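PDB 5C5T: prolyl 4-hydroxylase from Paramecium bursaria Chlorella virus 1, which probably hydroxylates proline residues, as a viral collagen-type prolyl hydroxylase of the 2-oxoglutarate-dependent oxygenase superfamily, whose working metal is normally iron. Local coordinates for residues A[32-37]-A[112-117]; A[39-44]-A[186-191]; A[122-127]-A[220-225]; A[148-153]-A[197-202]. One frame throughout, in Å; residues are numbered along the deposited sequence.

Contact 1: residues A[32-37]-A[112-117]; sequences VCDGKY and KKHCID. With MN (manganese (II) ion), chain E.
D34 and H114 bind the same manganese ion from adjoining sides, the two donors well short of facing each other. NE2 of H114 binds the metal at 2.0 Å and OD2 of D34 at 2.2 Å, with OD1 of D34 a longer 2.6 Å from the ion, so the carboxylate binds unevenly through both oxygens; two waters bind as well. The second carboxylate oxygen lies closer to the ring: D34 OD1 approaches the imidazole at its edge, 3.3 Å from H114 CE1, with the carboxylate and ring planes 39° apart. It shares no hydrogen with NE2, which is already committed to the metal. CG of H114 sits between its own backbone N and carbonyl carbon (chi1 73°), a turn that carries the ring round to the ion.

Next to the metal, C33 and C115 form a disulfide with SG to SG at 2.1 Å and a chi3 of 75°. SG of C115 also rests over one face of the H114 ring, offset toward the rim, so the covalent crosslink and the metal ligand are packed against each other. K112 runs alongside, its CD 4.0 Å from C33 SG. Its NZ accepts no charge partner here but E39, with which it forms a salt bridge, and it donates to a water that in turn donates to C33 O.

Both segments are loops. Segment 32-37 leads into strand 38-41, while the other connects helix 96-109 to strand 120-129. W192 of strand 188-192 packs against C33 and I116, placing the disulfide beside that strand.

Contact 2: residues A[39-44]-A[186-191]; sequences EKIDGF and GTSIFF
E39 and F190 exchange two backbone hydrogen bonds, N of E39 to O of F190 at 2.9 Å and N of F190 to O of E39 at 2.8 Å. I41 and S188 form the second such antiparallel hydrogen-bonded pair, I41 N reaching S188 O at 2.8 Å. Between them K40 and I189 are a non-hydrogen-bonded pair, where CA-H groups lean on carbonyl oxygens. Strand 38-41 is thereby laid on 188-192 as the outermost strand of the six-stranded sheet, extending the major sheet of the double-stranded beta-helix.

Among the side chains, a polar bond forms where the strand gives way to the turn: T187 OG1 donates to D42 OD1 over 2.7 Å, using the anti lone pair of the carboxylate oxygen, with the two side chains side by side and pointing the same way. A water joins the same hydroxyl to the backbone N of G43, inside the type II turn from I41 to F44.

The apolar contacts lie on both faces. On one, the aliphatic part of K40 crosses I189, whose CD1 is 3.4 Å from K40 CG, a tight fit, and T187 CG2 lies beside the same CG. On the other, with CG anti to its backbone N (chi1 -173°), F44 turns its ring so that one face meets S188 CB, 4.1 Å from the centroid, a CH-pi contact; the ring also makes a cation-pi contact with K104 of helix 96-109.

The S188 hydroxyl is buried with no partner in the model. Between the segments the pairing rests on backbone bonds, and the one side-chain bond is T187 to D42; the carboxylate of E39 turns instead to K112.

Contact 3: residues A[122-127]-A[220-225]; sequences EDVQVA and ANQWIR. With AKG (2-oxoglutaric acid), chain C.
E122, which gives up the most surface to this contact, is held by R225 and W223 together. Its OE1 forms a salt bridge with R225 NE at 3.0 Å, met from above the carboxylate plane, while weaker bonds from NH2 reach both carboxylate oxygens; the two planes stand 47° apart. NH1 of R225 bonds to D151 O. OE1 has a further salt bridge with R153, so it is shared between two cations, which probably favours the charged carboxylate. The backbone N of E122 donates to W223 O at 3.0 Å. That oxygen also takes a bond from Q222 NE2, the two donors arriving from opposite faces of its plane, and the same NE2 bonds E122 O at 2.9 Å. Q222 OE1 accepts from Q102 of helix 96-109.

Beyond E122 the pairing becomes regular. Q125 and N221 are an antiparallel hydrogen-bonded pair, neighbours in the major sheet of the double-stranded beta-helix (jelly-roll) core common to 2-oxoglutarate oxygenases. Between this pair and E122 a water fills in, bonded to D123 O, N221 O and W223 N.

Q125 lies beside N221, pointing the same way, and N221 ND2 donates to Q125 OE1 at 3.1 Å, which orients the asparagine amide. The same ND2 makes a weak bond to O1 of 2-oxoglutarate, so Q125 stands in the second shell of the cosubstrate.

The Q125 amide meets the outer carbons of the W223 indole, amide and ring planes almost perpendicular (85°). Carboxylate oxygen O2 of 2-oxoglutarate lies at the ring edge, 3.5 Å from W223 CZ2, while W223 NE1 donates to D140, a ligand of the zinc ion.

Contact 4: residues A[148-153]-A[197-202]; sequences CPKDQR and VTRKLY
P149 O is gripped from opposite faces of its carbonyl plane: R199 NE donates to it at 2.8 Å, and Q152 N closes the type I turn from P149 to Q152 at 3.3 Å. One residue earlier, C148 O receives R199 NH2, also at 2.8 Å. This second bond is nearly straight (176°) and lies in the guanidinium plane, although the donor stands above the plane of the C148 carbonyl. R199 thus spends two N-H groups on successive carbonyls, which fixes the rotation of the guanidinium. A bend at chi3 (-42°) swings the group across to the turn. K150 folds over one face of it, its CD offset toward the rim. The like-charged ends lie close, K150 NZ being 3.9 Å from R199 NH2, a proximity that the two carbonyls probably ease.

In the reverse direction, Q152 NE2 donates to R199 O at 3.0 Å, with the oxygen in the plane of the amide. It also donates to D142 O, so the amide ties two loops. CB of Q152 and CB of C148 each pack on R199 CB, at 3.9 Å, and C148 SG, disulfide-bonded to C144, lies against the R199 carbonyl. T198 OG1 accepts from K200 N in an ST turn that shapes the chain around R199.

Both segments are largely loop at the periphery of the chain. The 148-153 segment leads into strand 153-160. The other, 197-202, comes after strand 188-192 and before strand 207-209; R225 at the end of strand 217-225 bonds to D151 O.

In the fold
Contacts 2 and 3 share the six-stranded antiparallel sheet, about 14 Å apart between centres: contact 2 joins edge strand 38-41 to 188-192, and contact 3 joins 120-129 to 217-225, with strand 153-160 between the two pairs. F190 touches I224 over strand 153-160. Contacts 1 and 4 lie in loops on the same side of the chain's centre, about 14 Å between centres, and meet where Y202 packs on V32 and Y37. Contact 1 touches contact 2 through K112 and E39, and the two alternate along the chain. Contact 4 falls within the sequence spanned by contact 3, and R153 connects them. The cosubstrate is bound at contact 3, within the sheet.

Contact 1: residues A[32-37]-A[112-117]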
# COMPACT_ATOMS: atom_id res chain seq x y z
N VAL A 32 -18.25 1.96 -4.74
CA VAL A 32 -17.22 1.29 -3.97
C VAL A 32 -17.82 0.53 -2.78
O VAL A 32 -18.87 0.92 -2.22
CB VAL A 32 -16.10 2.31 -3.54
CG1 VAL A 32 -16.55 3.32 -2.45
CG2 VAL A 32 -14.86 1.61 -3.11
N CYS A 33 -17.16 -0.55 -2.39
CA CYS A 33 -17.61 -1.42 -1.28
C CYS A 33 -17.99 -0.67 0.00
O CYS A 33 -17.13 -0.09 0.65
CB CYS A 33 -16.51 -2.42 -0.96
SG CYS A 33 -17.04 -3.66 0.24
N ASP A 34 -19.29 -0.68 0.35
CA ASP A 34 -19.83 0.05 1.51
C ASP A 34 -19.51 1.55 1.59
O ASP A 34 -19.59 2.16 2.65
CB ASP A 34 -19.35 -0.60 2.78
CG ASP A 34 -19.78 -2.04 2.89
OD1 ASP A 34 -20.86 -2.36 2.38
OD2 ASP A 34 -19.00 -2.79 3.50
N GLY A 35 -19.20 2.15 0.45
CA GLY A 35 -18.78 3.55 0.39
C GLY A 35 -17.44 3.89 1.03
O GLY A 35 -17.08 5.07 1.13
N LYS A 36 -16.67 2.88 1.43
CA LYS A 36 -15.44 3.09 2.15
C LYS A 36 -14.23 3.02 1.21
O LYS A 36 -13.63 1.96 0.99
CB LYS A 36 -15.32 2.06 3.27
CG LYS A 36 -16.46 2.11 4.33
CD LYS A 36 -16.28 1.07 5.40
CE LYS A 36 -17.36 1.11 6.49
NZ LYS A 36 -17.17 -0.01 7.48
N TYR A 37 -13.87 4.13 0.60
CA TYR A 37 -12.72 4.10 -0.34
C TYR A 37 -11.39 3.69 0.31
O TYR A 37 -10.55 3.07 -0.34
CB TYR A 37 -12.58 5.49 -1.03
CG TYR A 37 -13.64 5.78 -2.07
CD1 TYR A 37 -13.58 5.21 -3.34
CD2 TYR A 37 -14.70 6.64 -1.79
CE1 TYR A 37 -14.55 5.48 -4.28
CE2 TYR A 37 -15.65 6.93 -2.75
CZ TYR A 37 -15.56 6.36 -3.98
OH TYR A 37 -16.51 6.62 -4.93
N LYS A 112 -15.55 -8.68 3.42
CA LYS A 112 -15.98 -7.94 2.25
C LYS A 112 -16.39 -8.90 1.16
O LYS A 112 -16.27 -8.61 -0.02
CB LYS A 112 -14.85 -7.05 1.72
CG LYS A 112 -14.08 -6.27 2.74
CD LYS A 112 -14.89 -5.11 3.26
CE LYS A 112 -13.99 -4.11 4.05
NZ LYS A 112 -14.82 -2.99 4.57
N LYS A 113 -16.89 -10.07 1.55
CA LYS A 113 -17.21 -11.08 0.54
C LYS A 113 -18.28 -10.59 -0.43
O LYS A 113 -18.35 -11.05 -1.57
CB LYS A 113 -17.63 -12.42 1.15
CG LYS A 113 -17.91 -12.46 2.62
CD LYS A 113 -19.34 -12.08 2.91
CE LYS A 113 -19.43 -11.08 4.03
NZ LYS A 113 -19.71 -9.75 3.41
N HIS A 114 -19.12 -9.65 -0.02
CA HIS A 114 -20.16 -9.19 -0.94
C HIS A 114 -19.61 -8.18 -1.97
O HIS A 114 -20.32 -7.79 -2.91
CB HIS A 114 -21.34 -8.61 -0.18
CG HIS A 114 -21.08 -7.27 0.43
ND1 HIS A 114 -21.41 -6.09 -0.21
CD2 HIS A 114 -20.54 -6.92 1.62
CE1 HIS A 114 -21.10 -5.07 0.57
NE2 HIS A 114 -20.57 -5.54 1.68
N CYS A 115 -18.35 -7.80 -1.81
CA CYS A 115 -17.69 -6.87 -2.71
C CYS A 115 -16.60 -7.53 -3.57
O CYS A 115 -16.30 -7.06 -4.68
CB CYS A 115 -17.06 -5.76 -1.91
SG CYS A 115 -18.27 -4.84 -0.91
N ILE A 116 -15.98 -8.59 -3.06
CA ILE A 116 -14.88 -9.19 -3.82
C ILE A 116 -14.93 -10.69 -3.62
O ILE A 116 -15.08 -11.19 -2.51
CB ILE A 116 -13.49 -8.56 -3.45
CG1 ILE A 116 -12.35 -9.13 -4.31
CG2 ILE A 116 -13.14 -8.74 -1.97
CD1 ILE A 116 -11.01 -8.40 -4.11
N ASP A 117 -14.84 -11.38 -4.75
CA ASP A 117 -14.85 -12.85 -4.81
C ASP A 117 -13.42 -13.35 -4.91
O ASP A 117 -12.69 -13.31 -3.94
CB ASP A 117 -15.70 -13.33 -6.02
CG ASP A 117 -16.85 -14.19 -5.60
OD1 ASP A 117 -16.59 -15.14 -4.82
OD2 ASP A 117 -17.99 -13.91 -6.02
MN MN E . -20.19 -4.64 3.43
O HOH W 1 -14.79 -1.34 1.79
O HOH W 2 -20.79 -6.31 4.95
O HOH W 3 -18.44 -5.53 4.04

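Contact 2: residues A[39-44]-A[186-191]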
# COMPACT_ATOMS: atom_id res chain seq x y z
N GLU A 39 -9.65 2.58 4.50
CA GLU A 39 -9.76 2.33 5.92
C GLU A 39 -8.37 2.31 6.50
O GLU A 39 -7.43 1.70 5.92
CB GLU A 39 -10.49 1.02 6.19
CG GLU A 39 -11.89 1.00 5.66
CD GLU A 39 -12.61 -0.31 5.92
OE1 GLU A 39 -12.76 -0.72 7.09
OE2 GLU A 39 -13.07 -0.91 4.94
N LYS A 40 -8.26 2.85 7.71
CA LYS A 40 -6.99 2.89 8.43
C LYS A 40 -7.07 1.96 9.61
O LYS A 40 -8.06 1.98 10.33
CB LYS A 40 -6.66 4.35 8.88
CG LYS A 40 -5.32 4.53 9.66
CD LYS A 40 -5.08 5.96 10.11
CE LYS A 40 -5.70 6.19 11.47
NZ LYS A 40 -5.30 7.54 11.94
N ILE A 41 -6.04 1.15 9.82
CA ILE A 41 -5.97 0.24 10.95
C ILE A 41 -4.71 0.49 11.75
O ILE A 41 -3.62 0.17 11.31
CB ILE A 41 -6.03 -1.21 10.49
CG1 ILE A 41 -7.22 -1.46 9.54
CG2 ILE A 41 -6.08 -2.16 11.71
CD1 ILE A 41 -7.05 -2.79 8.74
N ASP A 42 -4.84 1.02 12.96
CA ASP A 42 -3.65 1.14 13.82
C ASP A 42 -3.25 -0.23 14.40
O ASP A 42 -4.10 -1.05 14.66
CB ASP A 42 -3.92 2.13 14.94
CG ASP A 42 -3.99 3.54 14.45
OD1 ASP A 42 -3.19 3.94 13.56
OD2 ASP A 42 -4.84 4.27 14.97
N GLY A 43 -1.95 -0.43 14.61
CA GLY A 43 -1.43 -1.66 15.16
C GLY A 43 -1.62 -2.90 14.33
O GLY A 43 -1.64 -4.02 14.86
N PHE A 44 -1.73 -2.72 13.02
CA PHE A 44 -1.83 -3.84 12.09
C PHE A 44 -0.62 -4.76 12.26
O PHE A 44 -0.80 -5.97 12.28
CB PHE A 44 -1.94 -3.32 10.66
CG PHE A 44 -2.22 -4.37 9.62
CD1 PHE A 44 -3.52 -4.85 9.42
CD2 PHE A 44 -1.19 -4.92 8.86
CE1 PHE A 44 -3.78 -5.81 8.44
CE2 PHE A 44 -1.44 -5.88 7.90
CZ PHE A 44 -2.74 -6.34 7.69
N GLY A 186 3.47 0.65 12.22
CA GLY A 186 2.53 -0.41 12.44
C GLY A 186 1.14 -0.23 11.88
O GLY A 186 0.39 -1.18 11.89
N THR A 187 0.80 1.00 11.50
CA THR A 187 -0.51 1.34 10.95
C THR A 187 -0.60 0.92 9.51
O THR A 187 0.34 1.08 8.77
CB THR A 187 -0.75 2.85 11.05
OG1 THR A 187 -0.82 3.26 12.45
CG2 THR A 187 -2.01 3.30 10.34
N SER A 188 -1.76 0.37 9.15
CA SER A 188 -2.03 0.07 7.74
C SER A 188 -3.09 1.02 7.18
O SER A 188 -3.98 1.52 7.90
CB SER A 188 -2.50 -1.40 7.52
OG SER A 188 -3.72 -1.66 8.20
N ILE A 189 -3.00 1.24 5.86
CA ILE A 189 -4.05 1.91 5.10
C ILE A 189 -4.44 0.94 4.01
O ILE A 189 -3.61 0.51 3.21
CB ILE A 189 -3.64 3.24 4.46
CG1 ILE A 189 -3.17 4.28 5.49
CG2 ILE A 189 -4.79 3.82 3.71
CD1 ILE A 189 -4.24 4.73 6.48
N PHE A 190 -5.71 0.57 4.00
CA PHE A 190 -6.34 -0.19 2.90
C PHE A 190 -7.11 0.77 1.96
O PHE A 190 -7.88 1.62 2.41
CB PHE A 190 -7.29 -1.25 3.46
CG PHE A 190 -8.06 -1.98 2.40
CD1 PHE A 190 -7.50 -3.09 1.79
CD2 PHE A 190 -9.28 -1.54 1.97
CE1 PHE A 190 -8.20 -3.78 0.81
CE2 PHE A 190 -9.99 -2.21 0.97
CZ PHE A 190 -9.44 -3.32 0.38
N PHE A 191 -6.94 0.64 0.63
CA PHE A 191 -7.82 1.38 -0.23
C PHE A 191 -8.16 0.63 -1.50
O PHE A 191 -7.36 -0.14 -2.04
CB PHE A 191 -7.24 2.79 -0.59
CG PHE A 191 -5.86 2.78 -1.23
CD1 PHE A 191 -4.71 2.82 -0.45
CD2 PHE A 191 -5.70 2.80 -2.64
CE1 PHE A 191 -3.45 2.86 -1.04
CE2 PHE A 191 -4.45 2.80 -3.21
CZ PHE A 191 -3.32 2.87 -2.41
O HOH W 4 0.22 1.66 14.55

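Contact 3: residues A[122-127]-A[220-225]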
# COMPACT_ATOMS: atom_id res chain seq x y z
N GLU A 122 -0.27 -10.26 -4.88
CA GLU A 122 1.05 -9.98 -5.44
C GLU A 122 2.16 -10.24 -4.40
O GLU A 122 1.91 -10.18 -3.19
CB GLU A 122 1.08 -8.51 -5.90
CG GLU A 122 2.25 -8.11 -6.77
CD GLU A 122 1.97 -6.89 -7.65
OE1 GLU A 122 0.81 -6.43 -7.71
OE2 GLU A 122 2.91 -6.45 -8.35
N ASP A 123 3.37 -10.54 -4.85
CA ASP A 123 4.52 -10.51 -3.94
C ASP A 123 4.58 -9.15 -3.22
O ASP A 123 4.39 -8.12 -3.85
CB ASP A 123 5.82 -10.71 -4.69
CG ASP A 123 5.97 -12.11 -5.25
OD1 ASP A 123 5.14 -12.99 -4.96
OD2 ASP A 123 6.95 -12.31 -6.01
N VAL A 124 4.93 -9.15 -1.94
CA VAL A 124 5.00 -7.90 -1.20
C VAL A 124 6.27 -7.11 -1.60
O VAL A 124 7.35 -7.68 -1.78
CB VAL A 124 4.99 -8.19 0.32
CG1 VAL A 124 5.35 -6.98 1.14
CG2 VAL A 124 3.63 -8.73 0.74
N GLN A 125 6.08 -5.79 -1.75
CA GLN A 125 7.15 -4.83 -2.01
C GLN A 125 7.41 -4.03 -0.74
O GLN A 125 6.46 -3.58 -0.06
CB GLN A 125 6.77 -3.89 -3.13
CG GLN A 125 7.81 -2.86 -3.51
CD GLN A 125 7.18 -1.69 -4.25
OE1 GLN A 125 6.59 -0.82 -3.63
NE2 GLN A 125 7.32 -1.67 -5.56
N VAL A 126 8.69 -3.86 -0.38
CA VAL A 126 9.05 -2.88 0.66
C VAL A 126 9.79 -1.72 -0.03
O VAL A 126 10.70 -1.94 -0.84
CB VAL A 126 9.90 -3.54 1.80
CG1 VAL A 126 10.51 -2.49 2.75
CG2 VAL A 126 9.03 -4.59 2.56
N ALA A 127 9.38 -0.48 0.27
CA ALA A 127 9.98 0.68 -0.33
C ALA A 127 10.44 1.67 0.73
O ALA A 127 9.83 1.78 1.79
CB ALA A 127 8.96 1.41 -1.27
N ALA A 220 5.47 -1.21 3.42
CA ALA A 220 5.20 -2.50 2.78
C ALA A 220 3.87 -2.45 2.02
O ALA A 220 2.84 -2.04 2.56
CB ALA A 220 5.21 -3.60 3.80
N ASN A 221 3.95 -2.74 0.71
CA ASN A 221 2.77 -2.76 -0.17
C ASN A 221 2.33 -4.14 -0.48
O ASN A 221 3.08 -4.93 -1.08
CB ASN A 221 3.07 -2.04 -1.51
CG ASN A 221 3.11 -0.56 -1.39
OD1 ASN A 221 2.18 0.06 -0.91
ND2 ASN A 221 4.18 0.05 -1.90
N GLN A 222 1.11 -4.45 -0.08
CA GLN A 222 0.43 -5.72 -0.47
C GLN A 222 -0.67 -5.39 -1.49
O GLN A 222 -1.71 -4.88 -1.13
CB GLN A 222 -0.15 -6.44 0.73
CG GLN A 222 -0.96 -7.68 0.36
CD GLN A 222 -0.11 -8.77 -0.30
OE1 GLN A 222 0.56 -9.55 0.38
NE2 GLN A 222 -0.09 -8.78 -1.62
N TRP A 223 -0.42 -5.67 -2.76
CA TRP A 223 -1.42 -5.45 -3.79
C TRP A 223 -2.26 -6.73 -3.97
O TRP A 223 -1.79 -7.84 -3.82
CB TRP A 223 -0.78 -4.95 -5.13
CG TRP A 223 -0.30 -3.51 -5.05
CD1 TRP A 223 -1.10 -2.41 -4.90
CD2 TRP A 223 1.05 -3.01 -5.09
NE1 TRP A 223 -0.34 -1.28 -4.84
CE2 TRP A 223 0.99 -1.62 -4.96
CE3 TRP A 223 2.32 -3.62 -5.21
CZ2 TRP A 223 2.14 -0.79 -4.93
CZ3 TRP A 223 3.46 -2.80 -5.20
CH2 TRP A 223 3.37 -1.40 -5.04
N ILE A 224 -3.53 -6.50 -4.29
CA ILE A 224 -4.59 -7.48 -4.47
C ILE A 224 -5.03 -7.40 -5.94
O ILE A 224 -5.45 -6.33 -6.42
CB ILE A 224 -5.74 -7.16 -3.48
CG1 ILE A 224 -5.16 -7.17 -2.05
CG2 ILE A 224 -6.94 -8.18 -3.61
CD1 ILE A 224 -5.83 -6.24 -1.09
N ARG A 225 -4.88 -8.50 -6.64
CA ARG A 225 -5.16 -8.59 -8.06
C ARG A 225 -6.35 -9.47 -8.48
O ARG A 225 -6.64 -10.49 -7.88
CB ARG A 225 -3.94 -9.16 -8.79
CG ARG A 225 -2.83 -8.16 -8.89
CD ARG A 225 -1.88 -8.59 -9.93
NE ARG A 225 -0.72 -7.73 -9.97
CZ ARG A 225 -0.40 -6.92 -10.97
NH1 ARG A 225 -1.18 -6.79 -12.04
NH2 ARG A 225 0.71 -6.21 -10.88
C1 AKG C . 2.77 3.13 -3.84
O1 AKG C . 3.86 2.55 -3.55
O2 AKG C . 2.12 2.73 -4.85
C2 AKG C . 2.33 4.34 -3.07
O5 AKG C . 1.47 5.03 -3.54
C3 AKG C . 2.99 4.67 -1.72
C4 AKG C . 2.35 5.85 -1.04
C5 AKG C . 3.20 6.42 0.06
O3 AKG C . 4.45 6.26 0.04
O4 AKG C . 2.64 7.04 1.02
O HOH W 5 2.22 -6.42 -3.38

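Contact 4: residues A[148-153]-A[197-202]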
# COMPACT_ATOMS: atom_id res chain seq x y z
N CYS A 148 -9.73 -3.61 -20.04
CA CYS A 148 -9.14 -3.64 -18.71
C CYS A 148 -8.37 -4.95 -18.55
O CYS A 148 -8.87 -6.03 -18.92
CB CYS A 148 -10.21 -3.48 -17.61
SG CYS A 148 -10.91 -1.86 -17.46
N PRO A 149 -7.15 -4.88 -18.00
CA PRO A 149 -6.35 -6.12 -17.88
C PRO A 149 -7.03 -7.16 -16.99
O PRO A 149 -7.73 -6.82 -16.03
CB PRO A 149 -5.03 -5.64 -17.27
CG PRO A 149 -5.36 -4.41 -16.58
CD PRO A 149 -6.45 -3.74 -17.39
N LYS A 150 -6.82 -8.44 -17.29
CA LYS A 150 -7.52 -9.46 -16.57
C LYS A 150 -6.95 -9.59 -15.15
O LYS A 150 -7.64 -10.08 -14.26
CB LYS A 150 -7.46 -10.79 -17.33
CG LYS A 150 -8.15 -10.75 -18.67
CD LYS A 150 -9.66 -10.94 -18.54
CE LYS A 150 -10.29 -11.11 -19.93
NZ LYS A 150 -10.37 -9.81 -20.69
N ASP A 151 -5.72 -9.12 -14.93
CA ASP A 151 -5.09 -9.22 -13.62
C ASP A 151 -4.94 -7.83 -12.99
O ASP A 151 -3.97 -7.56 -12.23
CB ASP A 151 -3.74 -9.87 -13.74
CG ASP A 151 -2.79 -9.08 -14.65
OD1 ASP A 151 -3.27 -8.19 -15.39
OD2 ASP A 151 -1.57 -9.36 -14.63
N GLN A 152 -5.90 -6.96 -13.29
CA GLN A 152 -5.93 -5.61 -12.75
C GLN A 152 -5.77 -5.62 -11.23
O GLN A 152 -6.41 -6.44 -10.56
CB GLN A 152 -7.26 -4.97 -13.10
CG GLN A 152 -7.49 -3.56 -12.55
CD GLN A 152 -6.71 -2.47 -13.32
OE1 GLN A 152 -5.49 -2.47 -13.35
NE2 GLN A 152 -7.42 -1.57 -13.96
N ARG A 153 -4.96 -4.71 -10.70
CA ARG A 153 -4.92 -4.48 -9.25
C ARG A 153 -6.28 -3.94 -8.76
O ARG A 153 -6.80 -2.96 -9.28
CB ARG A 153 -3.82 -3.52 -8.86
CG ARG A 153 -2.41 -4.11 -8.91
CD ARG A 153 -1.38 -3.14 -8.49
NE ARG A 153 -0.04 -3.68 -8.58
CZ ARG A 153 1.06 -2.95 -8.71
NH1 ARG A 153 0.94 -1.63 -8.78
NH2 ARG A 153 2.27 -3.54 -8.77
N VAL A 197 -15.78 -6.16 -10.58
CA VAL A 197 -16.63 -6.68 -11.65
C VAL A 197 -16.09 -6.20 -12.99
O VAL A 197 -15.78 -6.99 -13.87
CB VAL A 197 -18.09 -6.27 -11.45
CG1 VAL A 197 -18.93 -6.80 -12.57
CG2 VAL A 197 -18.61 -6.79 -10.11
N THR A 198 -15.96 -4.88 -13.13
CA THR A 198 -15.53 -4.30 -14.42
C THR A 198 -14.02 -4.15 -14.59
O THR A 198 -13.51 -3.95 -15.72
CB THR A 198 -16.13 -2.91 -14.61
OG1 THR A 198 -15.55 -2.01 -13.65
CG2 THR A 198 -17.67 -2.93 -14.46
N ARG A 199 -13.33 -4.18 -13.45
CA ARG A 199 -11.89 -3.83 -13.35
C ARG A 199 -11.53 -2.38 -13.80
O ARG A 199 -10.36 -2.07 -13.96
CB ARG A 199 -11.06 -4.89 -14.09
CG ARG A 199 -11.35 -6.31 -13.57
CD ARG A 199 -10.53 -7.39 -14.27
NE ARG A 199 -10.44 -7.18 -15.72
CZ ARG A 199 -11.38 -7.53 -16.59
NH1 ARG A 199 -12.50 -8.11 -16.17
NH2 ARG A 199 -11.20 -7.30 -17.89
N LYS A 200 -12.52 -1.50 -13.90
CA LYS A 200 -12.26 -0.07 -14.12
C LYS A 200 -11.79 0.60 -12.82
O LYS A 200 -12.26 0.24 -11.75
CB LYS A 200 -13.49 0.67 -14.64
CG LYS A 200 -13.90 0.22 -16.04
CD LYS A 200 -15.08 1.03 -16.52
CE LYS A 200 -15.57 0.52 -17.85
NZ LYS A 200 -16.84 1.18 -18.27
N LEU A 201 -10.91 1.59 -12.92
CA LEU A 201 -10.40 2.28 -11.74
C LEU A 201 -11.48 3.08 -10.97
O LEU A 201 -12.37 3.71 -11.57
CB LEU A 201 -9.32 3.28 -12.14
CG LEU A 201 -8.01 2.74 -12.72
CD1 LEU A 201 -7.09 3.96 -13.00
CD2 LEU A 201 -7.33 1.76 -11.84
N TYR A 202 -11.33 3.10 -9.65
CA TYR A 202 -11.95 4.16 -8.84
C TYR A 202 -11.00 5.34 -8.89
O TYR A 202 -9.99 5.32 -8.19
CB TYR A 202 -12.16 3.71 -7.38
CG TYR A 202 -13.06 2.52 -7.21
CD1 TYR A 202 -14.44 2.65 -7.37
CD2 TYR A 202 -12.56 1.28 -6.85
CE1 TYR A 202 -15.27 1.55 -7.21
CE2 TYR A 202 -13.37 0.21 -6.67
CZ TYR A 202 -14.73 0.33 -6.84
OH TYR A 202 -15.54 -0.80 -6.67